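Local coordinates for LpxE (Aquifex aeolicus, PDB 6EBU), which is a membrane phosphatase of the PAP2 family that probably hydrolyses the 1-phosphate from lipid A in the bacterial envelope, at residues Gly108-Ala113 and Phe137-Glu142; Leu96-His101 and Ala146-Pro151; Lys58-Pro63 and Ala117-His122. The protein carries 1 engineered substitution. One frame throughout, in Å; residues are numbered along the deposited sequence.

Contact 1: residues Gly108-Ala113 and Phe137-Glu142; sequences GDTAMA and FLIGYE. With BOG (octyl beta-D-glucopyranoside), chain F; BOG (octyl beta-D-glucopyranoside), chain D; SO4 (sulfate ion), chain B.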
loop_
_atom_site.group_PDB
_atom_site.type_symbol
_atom_site.label_atom_id
_atom_site.label_comp_id
_atom_site.label_asym_id
_atom_site.label_seq_id
_atom_site.Cartn_x
_atom_site.Cartn_y
_atom_site.Cartn_z
ATOM N N GLY A 108 0.728 -1.729 4.862
ATOM C CA GLY A 108 -0.258 -0.724 5.229
ATOM C C GLY A 108 -0.351 0.413 4.229
ATOM O O GLY A 108 -1.440 0.934 3.973
ATOM N N ASP A 109 0.785 0.821 3.657
ATOM C CA ASP A 109 0.764 1.863 2.634
ATOM C C ASP A 109 -0.013 1.412 1.405
ATOM O O ASP A 109 -0.777 2.191 0.823
ATOM C CB ASP A 109 2.186 2.247 2.235
ATOM C CG ASP A 109 2.886 3.060 3.293
ATOM O OD1 ASP A 109 2.266 3.334 4.345
ATOM O OD2 ASP A 109 4.057 3.422 3.069
ATOM N N THR A 110 0.181 0.159 0.991
ATOM C CA THR A 110 -0.566 -0.368 -0.145
ATOM C C THR A 110 -2.056 -0.458 0.169
ATOM O O THR A 110 -2.894 -0.104 -0.668
ATOM C CB THR A 110 -0.010 -1.735 -0.543
ATOM O OG1 THR A 110 1.401 -1.626 -0.774
ATOM C CG2 THR A 110 -0.685 -2.245 -1.803
ATOM N N ALA A 111 -2.402 -0.914 1.375
ATOM C CA ALA A 111 -3.807 -1.038 1.751
ATOM C C ALA A 111 -4.501 0.320 1.758
ATOM O O ALA A 111 -5.616 0.463 1.242
ATOM C CB ALA A 111 -3.921 -1.718 3.116
ATOM N N MET A 112 -3.852 1.335 2.337
ATOM C CA MET A 112 -4.435 2.675 2.353
ATOM C C MET A 112 -4.571 3.232 0.941
ATOM O O MET A 112 -5.605 3.815 0.591
ATOM C CB MET A 112 -3.585 3.610 3.217
ATOM C CG MET A 112 -4.160 5.014 3.367
ATOM S SD MET A 112 -2.917 6.280 3.720
ATOM C CE MET A 112 -2.168 6.480 2.106
ATOM N N ALA A 113 -3.538 3.055 0.113
ATOM C CA ALA A 113 -3.572 3.597 -1.241
ATOM C C ALA A 113 -4.679 2.955 -2.068
ATOM O O ALA A 113 -5.381 3.643 -2.818
ATOM C CB ALA A 113 -2.212 3.407 -1.915
ATOM N N PHE A 137 -1.080 1.366 -7.544
ATOM C CA PHE A 137 -0.121 0.380 -8.033
ATOM C C PHE A 137 1.309 0.822 -7.757
ATOM O O PHE A 137 2.147 0.013 -7.340
ATOM C CB PHE A 137 -0.328 0.140 -9.530
ATOM C CG PHE A 137 0.847 -0.509 -10.205
ATOM C CD1 PHE A 137 1.021 -1.882 -10.154
ATOM C CD2 PHE A 137 1.784 0.256 -10.885
ATOM C CE1 PHE A 137 2.107 -2.484 -10.769
ATOM C CE2 PHE A 137 2.870 -0.339 -11.501
ATOM C CZ PHE A 137 3.032 -1.711 -11.443
ATOM N N LEU A 138 1.607 2.103 -7.984
ATOM C CA LEU A 138 2.965 2.596 -7.776
ATOM C C LEU A 138 3.366 2.545 -6.308
ATOM O O LEU A 138 4.537 2.303 -5.999
ATOM C CB LEU A 138 3.097 4.021 -8.317
ATOM C CG LEU A 138 3.141 4.152 -9.842
ATOM C CD1 LEU A 138 3.195 5.613 -10.258
ATOM C CD2 LEU A 138 4.322 3.382 -10.416
ATOM N N ILE A 139 2.420 2.772 -5.393
ATOM C CA ILE A 139 2.718 2.616 -3.972
ATOM C C ILE A 139 3.094 1.171 -3.672
ATOM O O ILE A 139 4.113 0.896 -3.026
ATOM C CB ILE A 139 1.526 3.077 -3.112
ATOM C CG1 ILE A 139 1.359 4.594 -3.202
ATOM C CG2 ILE A 139 1.724 2.657 -1.664
ATOM C CD1 ILE A 139 2.552 5.359 -2.690
ATOM N N GLY A 140 2.279 0.225 -4.147
ATOM C CA GLY A 140 2.607 -1.179 -3.962
ATOM C C GLY A 140 3.949 -1.545 -4.567
ATOM O O GLY A 140 4.747 -2.256 -3.950
ATOM N N TYR A 141 4.222 -1.053 -5.779
ATOM C CA TYR A 141 5.526 -1.291 -6.390
ATOM C C TYR A 141 6.632 -0.596 -5.608
ATOM O O TYR A 141 7.747 -1.122 -5.493
ATOM C CB TYR A 141 5.519 -0.821 -7.848
ATOM C CG TYR A 141 6.682 -1.335 -8.670
ATOM C CD1 TYR A 141 7.948 -0.773 -8.549
ATOM C CD2 TYR A 141 6.516 -2.382 -9.569
ATOM C CE1 TYR A 141 9.013 -1.239 -9.292
ATOM C CE2 TYR A 141 7.578 -2.855 -10.321
ATOM C CZ TYR A 141 8.824 -2.277 -10.179
ATOM O OH TYR A 141 9.887 -2.738 -10.921
ATOM N N GLU A 142 6.343 0.585 -5.058
ATOM C CA GLU A 142 7.362 1.328 -4.323
ATOM C C GLU A 142 7.818 0.568 -3.081
ATOM O O GLU A 142 9.009 0.562 -2.752
ATOM C CB GLU A 142 6.829 2.711 -3.949
ATOM C CG GLU A 142 7.697 3.482 -2.979
ATOM C CD GLU A 142 7.066 3.580 -1.607
ATOM O OE1 GLU A 142 7.688 3.119 -0.627
ATOM O OE2 GLU A 142 5.939 4.107 -1.513
HETATM O O1 BOG F . 4.873 3.217 7.974
HETATM C "C1'" BOG F . 4.358 3.940 6.857
HETATM C "C2'" BOG F . 5.284 5.138 6.553
HETATM C "C3'" BOG F . 5.212 5.487 5.034
HETATM C "C4'" BOG F . 6.645 5.595 4.445
HETATM C "C5'" BOG F . 7.530 4.455 4.999
HETATM C "C6'" BOG F . 9.015 4.767 4.721
HETATM C "C7'" BOG F . 9.543 5.766 5.749
HETATM C "C8'" BOG F . 9.567 5.112 7.132
HETATM O O1 BOG D . -4.401 -7.246 -6.520
HETATM C "C1'" BOG D . -3.654 -6.239 -7.200
HETATM C "C2'" BOG D . -2.271 -6.083 -6.530
HETATM C "C3'" BOG D . -1.523 -4.847 -7.124
HETATM C "C4'" BOG D . -0.194 -4.636 -6.349
HETATM C "C5'" BOG D . 0.812 -3.875 -7.236
HETATM C "C6'" BOG D . 2.250 -4.273 -6.845
HETATM C "C7'" BOG D . 3.004 -4.736 -8.089
HETATM C "C8'" BOG D . 4.502 -4.803 -7.787
HETATM S S SO4 B . 3.930 -0.415 5.955
HETATM O O1 SO4 B . 4.124 -0.221 4.520
HETATM O O2 SO4 B . 5.208 -0.287 6.644
HETATM O O3 SO4 B . 3.382 -1.749 6.181
HETATM O O4 SO4 B . 2.999 0.590 6.463
HETATM O O HOH W 1 4.696 4.635 0.688
#

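Contact 2: residues Leu96-His101 and Ala146-Pro151; sequences LLFPLH and AGVHFP. With BOG (octyl beta-D-glucopyranoside), chain F; BOG (octyl beta-D-glucopyranoside), chain E; SO4 (sulfate ion), chain B.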
loop_
_atom_site.group_PDB
_atom_site.type_symbol
_atom_site.label_atom_id
_atom_site.label_comp_id
_atom_site.label_asym_id
_atom_site.label_seq_id
_atom_site.Cartn_x
_atom_site.Cartn_y
_atom_site.Cartn_z
ATOM N N LEU A 96 17.875 -1.422 0.141
ATOM C CA LEU A 96 16.962 -0.787 1.080
ATOM C C LEU A 96 16.945 0.719 0.862
ATOM O O LEU A 96 18.003 1.355 0.820
ATOM C CB LEU A 96 17.373 -1.087 2.522
ATOM C CG LEU A 96 16.568 -2.114 3.315
ATOM C CD1 LEU A 96 16.921 -2.012 4.790
ATOM C CD2 LEU A 96 15.083 -1.908 3.102
ATOM N N LEU A 97 15.746 1.285 0.744
ATOM C CA LEU A 97 15.580 2.732 0.725
ATOM C C LEU A 97 15.133 3.296 2.065
ATOM O O LEU A 97 15.411 4.464 2.356
ATOM C CB LEU A 97 14.575 3.141 -0.357
ATOM C CG LEU A 97 15.075 3.067 -1.800
ATOM C CD1 LEU A 97 13.928 3.260 -2.773
ATOM C CD2 LEU A 97 16.165 4.098 -2.045
ATOM N N PHE A 98 14.450 2.498 2.887
ATOM C CA PHE A 98 13.996 2.920 4.203
ATOM C C PHE A 98 14.383 1.872 5.237
ATOM O O PHE A 98 14.291 0.669 4.967
ATOM C CB PHE A 98 12.472 3.132 4.232
ATOM C CG PHE A 98 11.935 3.878 3.042
ATOM C CD1 PHE A 98 12.348 5.173 2.770
ATOM C CD2 PHE A 98 11.009 3.285 2.197
ATOM C CE1 PHE A 98 11.850 5.860 1.675
ATOM C CE2 PHE A 98 10.508 3.969 1.101
ATOM C CZ PHE A 98 10.930 5.256 0.841
ATOM N N PRO A 99 14.821 2.294 6.428
ATOM C CA PRO A 99 15.261 1.335 7.470
ATOM C C PRO A 99 14.092 0.698 8.213
ATOM O O PRO A 99 13.793 1.003 9.373
ATOM C CB PRO A 99 16.132 2.212 8.382
ATOM C CG PRO A 99 16.257 3.557 7.696
ATOM C CD PRO A 99 15.051 3.684 6.838
ATOM N N LEU A 100 13.403 -0.218 7.539
ATOM C CA LEU A 100 12.296 -0.962 8.123
ATOM C C LEU A 100 12.657 -2.441 8.163
ATOM O O LEU A 100 13.290 -2.957 7.235
ATOM C CB LEU A 100 11.010 -0.747 7.326
ATOM C CG LEU A 100 10.549 0.706 7.201
ATOM C CD1 LEU A 100 9.264 0.795 6.394
ATOM C CD2 LEU A 100 10.373 1.327 8.578
ATOM N N HIS A 101 12.249 -3.125 9.234
ATOM C CA HIS A 101 12.738 -4.480 9.469
ATOM C C HIS A 101 11.653 -5.488 9.849
ATOM O O HIS A 101 11.801 -6.680 9.564
ATOM C CB HIS A 101 13.818 -4.459 10.558
ATOM C CG HIS A 101 15.077 -3.758 10.148
ATOM N ND1 HIS A 101 16.041 -4.356 9.365
ATOM C CD2 HIS A 101 15.534 -2.512 10.418
ATOM C CE1 HIS A 101 17.035 -3.509 9.168
ATOM N NE2 HIS A 101 16.751 -2.381 9.796
ATOM N N ALA A 146 11.636 -0.406 -2.575
ATOM C CA ALA A 146 12.366 0.088 -1.416
ATOM C C ALA A 146 12.975 -1.030 -0.581
ATOM O O ALA A 146 13.776 -0.743 0.315
ATOM C CB ALA A 146 11.445 0.942 -0.543
ATOM N N GLY A 147 12.618 -2.285 -0.847
ATOM C CA GLY A 147 13.149 -3.397 -0.087
ATOM C C GLY A 147 12.523 -3.604 1.274
ATOM O O GLY A 147 13.089 -4.328 2.097
ATOM N N VAL A 148 11.362 -2.999 1.536
ATOM C CA VAL A 148 10.730 -3.101 2.848
ATOM C C VAL A 148 9.532 -4.039 2.858
ATOM O O VAL A 148 8.975 -4.296 3.937
ATOM C CB VAL A 148 10.306 -1.712 3.372
ATOM C CG1 VAL A 148 11.511 -0.786 3.448
ATOM C CG2 VAL A 148 9.215 -1.114 2.492
ATOM N N HIS A 149 9.115 -4.558 1.707
ATOM C CA HIS A 149 7.976 -5.460 1.649
ATOM C C HIS A 149 8.230 -6.536 0.604
ATOM O O HIS A 149 9.031 -6.364 -0.319
ATOM C CB HIS A 149 6.671 -4.716 1.326
ATOM C CG HIS A 149 6.033 -4.064 2.515
ATOM N ND1 HIS A 149 5.526 -4.782 3.577
ATOM C CD2 HIS A 149 5.814 -2.759 2.804
ATOM C CE1 HIS A 149 5.025 -3.948 4.471
ATOM N NE2 HIS A 149 5.189 -2.715 4.028
ATOM N N PHE A 150 7.537 -7.662 0.778
ATOM C CA PHE A 150 7.464 -8.755 -0.175
ATOM C C PHE A 150 6.234 -8.598 -1.055
ATOM O O PHE A 150 5.267 -7.933 -0.673
ATOM C CB PHE A 150 7.397 -10.094 0.557
ATOM C CG PHE A 150 8.627 -10.425 1.348
ATOM C CD1 PHE A 150 9.755 -10.929 0.723
ATOM C CD2 PHE A 150 8.647 -10.255 2.722
ATOM C CE1 PHE A 150 10.887 -11.247 1.455
ATOM C CE2 PHE A 150 9.774 -10.572 3.458
ATOM C CZ PHE A 150 10.894 -11.069 2.822
ATOM N N PRO A 151 6.245 -9.197 -2.248
ATOM C CA PRO A 151 5.038 -9.173 -3.092
ATOM C C PRO A 151 3.794 -9.711 -2.406
ATOM O O PRO A 151 2.684 -9.266 -2.723
ATOM C CB PRO A 151 5.444 -10.043 -4.289
ATOM C CG PRO A 151 6.918 -9.844 -4.388
ATOM C CD PRO A 151 7.415 -9.725 -2.973
HETATM O O1 BOG F . 4.873 3.217 7.974
HETATM C "C1'" BOG F . 4.358 3.940 6.857
HETATM C "C2'" BOG F . 5.284 5.138 6.553
HETATM C "C3'" BOG F . 5.212 5.487 5.034
HETATM C "C4'" BOG F . 6.645 5.595 4.445
HETATM C "C5'" BOG F . 7.530 4.455 4.999
HETATM C "C6'" BOG F . 9.015 4.767 4.721
HETATM C "C7'" BOG F . 9.543 5.766 5.749
HETATM C "C8'" BOG F . 9.567 5.112 7.132
HETATM O O1 BOG E . 4.076 -1.303 10.795
HETATM C "C1'" BOG E . 5.235 -0.563 11.166
HETATM C "C2'" BOG E . 6.487 -1.431 10.919
HETATM C "C3'" BOG E . 7.625 -0.988 11.888
HETATM C "C4'" BOG E . 8.915 -1.790 11.569
HETATM C "C5'" BOG E . 9.995 -1.452 12.616
HETATM C "C6'" BOG E . 11.353 -2.008 12.146
HETATM C "C7'" BOG E . 12.416 -1.704 13.197
HETATM C "C8'" BOG E . 13.486 -0.790 12.595
HETATM S S SO4 B . 3.930 -0.415 5.955
HETATM O O1 SO4 B . 4.124 -0.221 4.520
HETATM O O2 SO4 B . 5.208 -0.287 6.644
HETATM O O3 SO4 B . 3.382 -1.749 6.181
HETATM O O4 SO4 B . 2.999 0.590 6.463
HETATM O O HOH W 2 13.227 -4.774 4.816
#

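Contact 3: residues Lys58-Pro63 and Ala117-His122; sequences KEKVKP and ATVLSH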
loop_
_atom_site.group_PDB
_atom_site.type_symbol
_atom_site.label_atom_id
_atom_site.label_comp_id
_atom_site.label_asym_id
_atom_site.label_seq_id
_atom_site.Cartn_x
_atom_site.Cartn_y
_atom_site.Cartn_z
ATOM N N LYS A 58 -18.035 15.956 -0.789
ATOM C CA LYS A 58 -18.360 15.654 0.603
ATOM C C LYS A 58 -19.030 14.295 0.754
ATOM O O LYS A 58 -18.919 13.664 1.811
ATOM C CB LYS A 58 -19.251 16.752 1.184
ATOM N N GLU A 59 -19.719 13.821 -0.286
ATOM C CA GLU A 59 -20.354 12.509 -0.216
ATOM C C GLU A 59 -19.338 11.381 -0.074
ATOM O O GLU A 59 -19.708 10.278 0.339
ATOM C CB GLU A 59 -21.221 12.280 -1.455
ATOM C CG GLU A 59 -20.453 12.286 -2.770
ATOM C CD GLU A 59 -20.352 13.673 -3.385
ATOM O OE1 GLU A 59 -20.602 14.668 -2.672
ATOM O OE2 GLU A 59 -20.025 13.768 -4.586
ATOM N N LYS A 60 -18.072 11.632 -0.400
ATOM C CA LYS A 60 -17.030 10.620 -0.306
ATOM C C LYS A 60 -16.298 10.633 1.029
ATOM O O LYS A 60 -15.470 9.750 1.271
ATOM C CB LYS A 60 -16.015 10.810 -1.439
ATOM C CG LYS A 60 -16.000 9.692 -2.464
ATOM C CD LYS A 60 -17.327 9.574 -3.185
ATOM C CE LYS A 60 -17.244 8.565 -4.319
ATOM N NZ LYS A 60 -16.250 8.975 -5.349
ATOM N N VAL A 61 -16.584 11.603 1.898
ATOM C CA VAL A 61 -15.835 11.722 3.146
ATOM C C VAL A 61 -16.160 10.562 4.078
ATOM O O VAL A 61 -15.260 9.884 4.587
ATOM C CB VAL A 61 -16.115 13.081 3.810
ATOM C CG1 VAL A 61 -15.512 13.122 5.202
ATOM C CG2 VAL A 61 -15.565 14.212 2.951
ATOM N N LYS A 62 -17.448 10.319 4.320
ATOM C CA LYS A 62 -17.838 9.228 5.212
ATOM C C LYS A 62 -17.404 7.861 4.696
ATOM O O LYS A 62 -16.847 7.080 5.488
ATOM C CB LYS A 62 -19.349 9.281 5.465
ATOM N N PRO A 63 -17.614 7.498 3.422
ATOM C CA PRO A 63 -17.102 6.196 2.959
ATOM C C PRO A 63 -15.601 6.039 3.129
ATOM O O PRO A 63 -15.137 4.962 3.521
ATOM C CB PRO A 63 -17.509 6.166 1.480
ATOM C CG PRO A 63 -18.678 7.064 1.401
ATOM C CD PRO A 63 -18.404 8.167 2.372
ATOM N N ALA A 117 -8.005 4.660 -3.588
ATOM C CA ALA A 117 -8.351 4.517 -4.998
ATOM C C ALA A 117 -9.714 3.859 -5.178
ATOM O O ALA A 117 -10.459 4.214 -6.097
ATOM C CB ALA A 117 -7.268 3.722 -5.729
ATOM N N THR A 118 -10.062 2.900 -4.318
ATOM C CA THR A 118 -11.345 2.215 -4.459
ATOM C C THR A 118 -12.509 3.152 -4.145
ATOM O O THR A 118 -13.484 3.221 -4.904
ATOM C CB THR A 118 -11.385 0.981 -3.554
ATOM O OG1 THR A 118 -10.407 0.030 -3.996
ATOM C CG2 THR A 118 -12.759 0.333 -3.581
ATOM N N VAL A 119 -12.417 3.894 -3.039
ATOM C CA VAL A 119 -13.528 4.746 -2.621
ATOM C C VAL A 119 -13.653 5.961 -3.535
ATOM O O VAL A 119 -14.763 6.391 -3.869
ATOM C CB VAL A 119 -13.356 5.159 -1.148
ATOM C CG1 VAL A 119 -14.417 6.175 -0.742
ATOM C CG2 VAL A 119 -13.409 3.933 -0.247
ATOM N N LEU A 120 -12.525 6.531 -3.961
ATOM C CA LEU A 120 -12.584 7.756 -4.748
ATOM C C LEU A 120 -12.837 7.505 -6.230
ATOM O O LEU A 120 -13.259 8.429 -6.930
ATOM C CB LEU A 120 -11.297 8.564 -4.565
ATOM C CG LEU A 120 -11.035 9.084 -3.147
ATOM C CD1 LEU A 120 -10.008 10.204 -3.160
ATOM C CD2 LEU A 120 -12.330 9.545 -2.484
ATOM N N SER A 121 -12.597 6.288 -6.725
ATOM C CA SER A 121 -12.917 5.974 -8.114
ATOM C C SER A 121 -14.403 5.724 -8.336
ATOM O O SER A 121 -14.858 5.776 -9.482
ATOM C CB SER A 121 -12.137 4.744 -8.586
ATOM O OG SER A 121 -10.740 4.962 -8.523
ATOM N N HIS A 122 -15.158 5.454 -7.274
ATOM C CA HIS A 122 -16.553 5.060 -7.418
ATOM C C HIS A 122 -17.379 6.186 -8.029
ATOM O O HIS A 122 -17.373 7.318 -7.538
ATOM C CB HIS A 122 -17.126 4.663 -6.059
ATOM C CG HIS A 122 -18.529 4.146 -6.122
ATOM N ND1 HIS A 122 -19.629 4.977 -6.120
ATOM C CD2 HIS A 122 -19.011 2.882 -6.187
ATOM C CE1 HIS A 122 -20.729 4.247 -6.182
ATOM N NE2 HIS A 122 -20.382 2.974 -6.223
#

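Contact 1: residues Gly108-Ala113 and Phe137-Glu142
Asp109 and Glu142 share a water that lies 2.7 Å from Asp109 OD2. The same water is 2.6 Å from Glu142 OE2, and it has fewer protons than acceptors in reach, so which bonds it gives is not fixed. It may ease the repulsion between the two carboxylates, whose oxygens Asp109 OD2 and Glu142 OE2 stand 5.0 Å apart. Arg143 NE reaches the Asp109 oxygen as a long, weak ion pair. Asp109 and Glu142 sit on neighbouring helices of the PAP2 bundle, 108-121 and 126-145, and Gly108 opens the first at the anion site of the family. Its N-H points almost straight at the sulfate, Gly108 N to O3 3.0 Å at 172°. Lys79, Arg86, Arg143 and His149 bind the same ion, so the sulfate, probably from the crystallisation liquor, is likely to mark where a substrate phosphate would lie; the N-terminal end of the helix would add favourable polarity.

Below the site the short helical segments run antiparallel at 177°, their axes 8.6 Å apart. Gly140 lies where the backbones come nearest, its CA and that of Thr110 being the closest pair. Thr110 sets OG1 3.4 Å from Gly140 CA, while the polar mate of that hydroxyl is Ser107 OG. A CB on Gly140 would lie close to Thr110 CG2 and would probably be crowded by C6' of the chain D detergent.

Ile139 is the main apolar side chain that the second helix brings to the contact. Its CG1 stands beside the backbone N (chi1 -69°), and CG2, anti to that N, comes to 3.6 Å from Asp109 O. Ala113 packs CB 3.9 Å from Ile139 CB. Phe37 of helix 28-37 also touches Ile139. The octyl glucoside of chain D runs past Phe137, its C5' against ring atom CD1.

Contact 2: residues Leu96-His101 and Ala146-Pro151
Val148 pushes its CG1 methyl into a hollow whose wall is built from Leu96, Phe98 and Leu100. The methyl meets the main-chain oxygen of Phe98 (Val148 CG1 to Phe98 O 3.5 Å), the CD2 branch of Leu96, and Leu100 CB at 3.9 Å. Leu100 and Val148 cross obliquely, with Leu100 CB and CD1 both against the valine. The branch that does the filling is anti to the carbonyl carbon (chi1 -58°).

A second bump, Ala146 CB, sits in the angle between Leu97 CB, 3.8 Å away, and the Phe98 ring. It meets that ring obliquely at CD2 and CE2, 3.6 Å from Phe98 CE2. The ring is itself sandwiched: Leu97 CB stands over the centre of one face, and C6' of the chain F octyl glucoside lies over the other, offset toward the rim. One backbone bond ties the loops together, Leu97 N to Ala146 O at 2.9 Å, with the donor tilted 22° from the carbonyl plane.

Helix 126-145 ends just before, and Gly147 closes it in a Schellman motif with positive phi (78°). From there the chain runs on to His149, part of the PAP2 signature that includes Arg143 and Asp153. Gly147 also suits the shape: a CB on it would come tight against Leu96 CD2, which already rests 3.3 Å from Gly147 O. That same oxygen shares a water with Leu100 O.

Beyond the packed loops, His149 turns a ring edge to the sulfate, NE2 donating to O1 at 2.8 Å. The other ring nitrogen, ND1, makes a weak hydrogen bond to Asp153 OD2.

Contact 3: residues Lys58-Pro63 and Ala117-His122
Lys60 reaches from just ahead of helix 61-82 to the C-terminal end of helix 108-121, and its side chain is in contact with residues 119-122 from CB to NZ. CB lies 4.0 Å from Leu120 CD2. CG comes closer to the same methyl, 3.7 Å from Leu120 CD2; the apolar root of the lysine packs on the leucine, which Leu49 and Leu53 of helix 46-56 and Leu132 of helix 126-145 also touch. Chi2 (62°) bends the chain at CD, which stays 4.1 Å from Val119 O, before CE comes to 3.3 Å from that oxygen. A second bend at chi4 (-62°) places NZ among backbone oxygens. Its stronger bond goes to His122 O, 3.0 Å from NZ, in the carbonyl plane on a lone pair. A weak one goes to Val119 O, 3.3 Å from NZ. Glu124, just past the helix, completes the grip with a salt bridge to the ammonium.

An alanine in place of Lys60 would probably leave the oxygens of Val119 and His122 without this donor and Glu124 without its salt-bridge mate, and open a gap beside Leu120 CD2.

One turn along, Pro63 packs its CB 3.8 Å from Val119 CG1, the branch anti to the valine's backbone N. Leu64 and Ala67 of helix 61-82 also touch Val119. On the other side of the helix end, Ser121 folds its hydroxyl back, OG donating to Ala117 O at 2.6 Å, an oxygen that also accepts from Ser121 N. A lysine ammonium taking carbonyl oxygens at the end of a helix is a C-terminal capping interaction, here joining two helices of the PAP2 bundle.

In the fold
Helix 108-121 carries one side of contact 1 at its start and one side of contact 3 at its end, their centres about 17 Å apart. Contact 2 lies on the other side of the chain's centre from contact 3, about 29 Å away centre to centre. Contact 1 is nested in the loop that contact 2 closes, and the two touch through Glu142 and Phe98. Contact 3 begins earliest in sequence, and its segments alternate with those of both others. All six segments belong to one PAP2 bundle. Contacts 1 and 2 both touch the sulfate that probably marks the phosphate site, whereas contact 3 joins helices 61-82 and 108-121 at the remote end of the bundle.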